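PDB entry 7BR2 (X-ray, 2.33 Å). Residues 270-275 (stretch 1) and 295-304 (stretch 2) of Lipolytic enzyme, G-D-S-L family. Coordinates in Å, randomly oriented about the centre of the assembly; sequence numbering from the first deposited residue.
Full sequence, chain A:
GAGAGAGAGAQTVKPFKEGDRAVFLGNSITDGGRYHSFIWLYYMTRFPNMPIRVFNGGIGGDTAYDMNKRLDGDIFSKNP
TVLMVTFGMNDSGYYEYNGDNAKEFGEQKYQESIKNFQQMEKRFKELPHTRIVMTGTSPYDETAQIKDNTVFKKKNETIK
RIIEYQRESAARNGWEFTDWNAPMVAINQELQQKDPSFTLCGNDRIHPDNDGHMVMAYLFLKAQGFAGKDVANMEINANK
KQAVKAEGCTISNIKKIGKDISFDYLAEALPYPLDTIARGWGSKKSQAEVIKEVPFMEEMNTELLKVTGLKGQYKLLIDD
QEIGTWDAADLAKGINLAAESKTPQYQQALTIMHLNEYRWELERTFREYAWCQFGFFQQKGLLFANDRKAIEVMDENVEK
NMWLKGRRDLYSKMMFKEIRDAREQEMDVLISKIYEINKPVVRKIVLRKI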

# COMPACT_ATOMS: atom_id res chain seq x y z
N LEU A 270 14.68 8.71 3.91
CA LEU A 270 15.33 7.57 3.28
C LEU A 270 14.68 7.28 1.93
O LEU A 270 13.57 7.75 1.66
CB LEU A 270 15.22 6.33 4.19
CG LEU A 270 15.92 6.39 5.56
CD1 LEU A 270 15.63 5.12 6.37
CD2 LEU A 270 17.42 6.60 5.40
N PRO A 271 15.36 6.56 1.03
CA PRO A 271 14.69 6.13 -0.21
C PRO A 271 13.59 5.12 0.08
O PRO A 271 13.57 4.45 1.11
CB PRO A 271 15.82 5.49 -1.02
CG PRO A 271 16.81 5.03 0.00
CD PRO A 271 16.74 6.05 1.11
N TYR A 272 12.66 5.03 -0.86
CA TYR A 272 11.59 4.05 -0.74
C TYR A 272 12.12 2.69 -1.13
O TYR A 272 12.65 2.53 -2.24
CB TYR A 272 10.40 4.40 -1.61
CG TYR A 272 9.22 3.52 -1.30
CD1 TYR A 272 8.35 3.83 -0.25
CD2 TYR A 272 8.99 2.35 -2.02
CE1 TYR A 272 7.27 3.02 0.05
CE2 TYR A 272 7.91 1.53 -1.73
CZ TYR A 272 7.06 1.87 -0.69
OH TYR A 272 5.99 1.06 -0.40
N PRO A 273 12.06 1.69 -0.25
CA PRO A 273 12.58 0.36 -0.58
C PRO A 273 11.54 -0.51 -1.24
O PRO A 273 10.36 -0.52 -0.87
CB PRO A 273 13.01 -0.17 0.79
CG PRO A 273 12.07 0.46 1.73
CD PRO A 273 11.68 1.81 1.16
N LEU A 274 11.99 -1.28 -2.23
CA LEU A 274 11.12 -2.12 -3.05
C LEU A 274 11.52 -3.57 -2.87
O LEU A 274 12.69 -3.94 -3.07
CB LEU A 274 11.20 -1.71 -4.52
CG LEU A 274 10.64 -0.32 -4.80
CD1 LEU A 274 11.04 0.20 -6.18
CD2 LEU A 274 9.13 -0.28 -4.61
N ASP A 275 10.56 -4.39 -2.47
CA ASP A 275 10.79 -5.82 -2.35
C ASP A 275 10.82 -6.43 -3.75
O ASP A 275 9.91 -6.21 -4.56
CB ASP A 275 9.68 -6.44 -1.52
CG ASP A 275 10.07 -7.76 -0.90
OD1 ASP A 275 11.10 -8.34 -1.33
OD2 ASP A 275 9.34 -8.22 -0.00
N PRO A 295 5.26 5.60 -13.47
CA PRO A 295 6.51 6.35 -13.25
C PRO A 295 6.82 6.48 -11.77
O PRO A 295 6.89 7.60 -11.25
CB PRO A 295 6.24 7.71 -13.90
CG PRO A 295 4.82 7.71 -14.32
CD PRO A 295 4.14 6.50 -13.78
N PHE A 296 6.97 5.35 -11.06
CA PHE A 296 7.10 5.43 -9.60
C PHE A 296 8.45 6.01 -9.21
O PHE A 296 8.53 6.84 -8.29
CB PHE A 296 6.91 4.07 -8.93
CG PHE A 296 7.03 4.15 -7.43
CD1 PHE A 296 5.98 4.66 -6.67
CD2 PHE A 296 8.19 3.78 -6.78
CE1 PHE A 296 6.09 4.78 -5.29
CE2 PHE A 296 8.30 3.89 -5.39
CZ PHE A 296 7.25 4.39 -4.66
N MET A 297 9.53 5.55 -9.85
CA MET A 297 10.86 6.07 -9.54
C MET A 297 10.94 7.57 -9.79
O MET A 297 11.50 8.31 -8.97
CB MET A 297 11.89 5.32 -10.38
CG MET A 297 11.97 3.86 -10.03
SD MET A 297 12.24 3.61 -8.27
CE MET A 297 13.99 4.01 -8.16
N GLU A 298 10.40 8.03 -10.92
CA GLU A 298 10.49 9.44 -11.26
C GLU A 298 9.62 10.32 -10.36
O GLU A 298 10.03 11.42 -9.97
CB GLU A 298 10.11 9.65 -12.73
CG GLU A 298 10.96 8.87 -13.72
CD GLU A 298 10.42 7.48 -14.00
OE1 GLU A 298 9.90 6.83 -13.06
OE2 GLU A 298 10.51 7.03 -15.16
N GLU A 299 8.42 9.85 -10.01
CA GLU A 299 7.51 10.72 -9.28
C GLU A 299 7.67 10.63 -7.76
O GLU A 299 7.41 11.63 -7.06
CB GLU A 299 6.05 10.42 -9.65
CG GLU A 299 5.73 10.80 -11.09
CD GLU A 299 4.29 10.58 -11.48
OE1 GLU A 299 3.43 10.44 -10.58
OE2 GLU A 299 4.01 10.54 -12.69
N MET A 300 8.11 9.49 -7.24
CA MET A 300 8.10 9.27 -5.80
C MET A 300 9.35 8.63 -5.23
O MET A 300 9.44 8.51 -4.00
CB MET A 300 6.90 8.41 -5.38
CG MET A 300 5.58 9.11 -5.52
SD MET A 300 4.22 8.09 -4.93
CE MET A 300 2.85 9.11 -5.49
N ASN A 301 10.31 8.20 -6.04
CA ASN A 301 11.51 7.59 -5.50
C ASN A 301 12.74 8.15 -6.19
O ASN A 301 13.58 7.41 -6.71
CB ASN A 301 11.47 6.07 -5.60
CG ASN A 301 12.26 5.41 -4.50
OD1 ASN A 301 12.66 6.06 -3.54
ND2 ASN A 301 12.54 4.12 -4.66
N THR A 302 12.88 9.48 -6.19
CA THR A 302 14.04 10.16 -6.77
C THR A 302 14.89 10.80 -5.66
O THR A 302 14.48 11.80 -5.06
CB THR A 302 13.59 11.20 -7.79
OG1 THR A 302 13.00 10.53 -8.91
CG2 THR A 302 14.77 12.02 -8.27
N GLU A 303 16.06 10.22 -5.43
CA GLU A 303 17.08 10.76 -4.53
C GLU A 303 18.24 11.20 -5.42
O GLU A 303 19.21 10.45 -5.64
CB GLU A 303 17.51 9.70 -3.48
CG GLU A 303 18.47 10.22 -2.43
CD GLU A 303 19.00 9.12 -1.50
OE1 GLU A 303 18.76 7.92 -1.75
OE2 GLU A 303 19.68 9.48 -0.51
N LEU A 304 18.15 12.42 -5.94
CA LEU A 304 18.98 12.82 -7.07
C LEU A 304 20.32 13.36 -6.62
O LEU A 304 20.39 14.28 -5.79
CB LEU A 304 18.25 13.86 -7.92
CG LEU A 304 18.86 14.02 -9.32
CD1 LEU A 304 18.62 12.79 -10.21
CD2 LEU A 304 18.34 15.28 -10.00

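The two stretches are joined by a small, largely buried contact in which one asparagine side chain reads the backbone of an extended segment, while aromatic and aliphatic side chains pack beside it. Together they bury 292 Å² of surface, both sides summed.

The polar centre is Asn 301, in the loop that follows the helix of stretch 2, whose CA lies 5.9 Å from the CA of Tyr 272. Its carboxamide carries an acceptor and a donor side by side, and so does the backbone of a single residue in an extended chain. The two match: Tyr 272 N donates to Asn 301 OD1 at 2.9 Å, and Asn 301 ND2 donates to Tyr 272 O, also at 2.9 Å. The first bond is the straighter, with an angle of 155° at the hydrogen against 134° for the second. Stretch 1 forms no regular strand or helix, and these bonds satisfy the backbone N-H and C=O of a buried residue, Tyr 272, much as a neighbouring strand would. Asn 301 is itself steadied from within its own stretch, where its backbone N donates to Met 297 O at 3.2 Å and its ND2 makes a weak hydrogen bond to Met 297 SD at 3.7 Å.

Alongside this polar pairing lies an apolar cluster. Tyr 272 and Phe 296, both with chi1 in t, meet as an offset edge-to-face pair: the edge of Phe 296 points toward the face of Tyr 272, with centroids 5.4 Å apart and planes at 70°. Phe 296 CZ approaches Tyr 272 CD2 to 3.8 Å. Tyrosine suits this place because its ring can pack against Phe 296 while its hydroxyl is hydrogen-bonded elsewhere in the structure. Leu 274, two residues on, again directs its CA-to-CB bond toward stretch 2, and its branched end reaches two neighbours: CD2 lies 4.3 Å from Phe 296 CE2, and CD1 lies 4.2 Å from Met 297 SD. The CA-to-CB bond of Met 297 points sideways, but its flexible side chain, m at all three chi angles, brings the sulfur nearer to the contact.

The CA-to-CB bond of Pro 273 points away from stretch 2, while those of Tyr 272 and Leu 274 on its two sides point toward it. Pro 271 points toward stretch 2 and completes the contact, its CB 3.9 Å from Glu 303 OE1. Having no backbone N-H to satisfy, a proline is well suited to a buried extended segment.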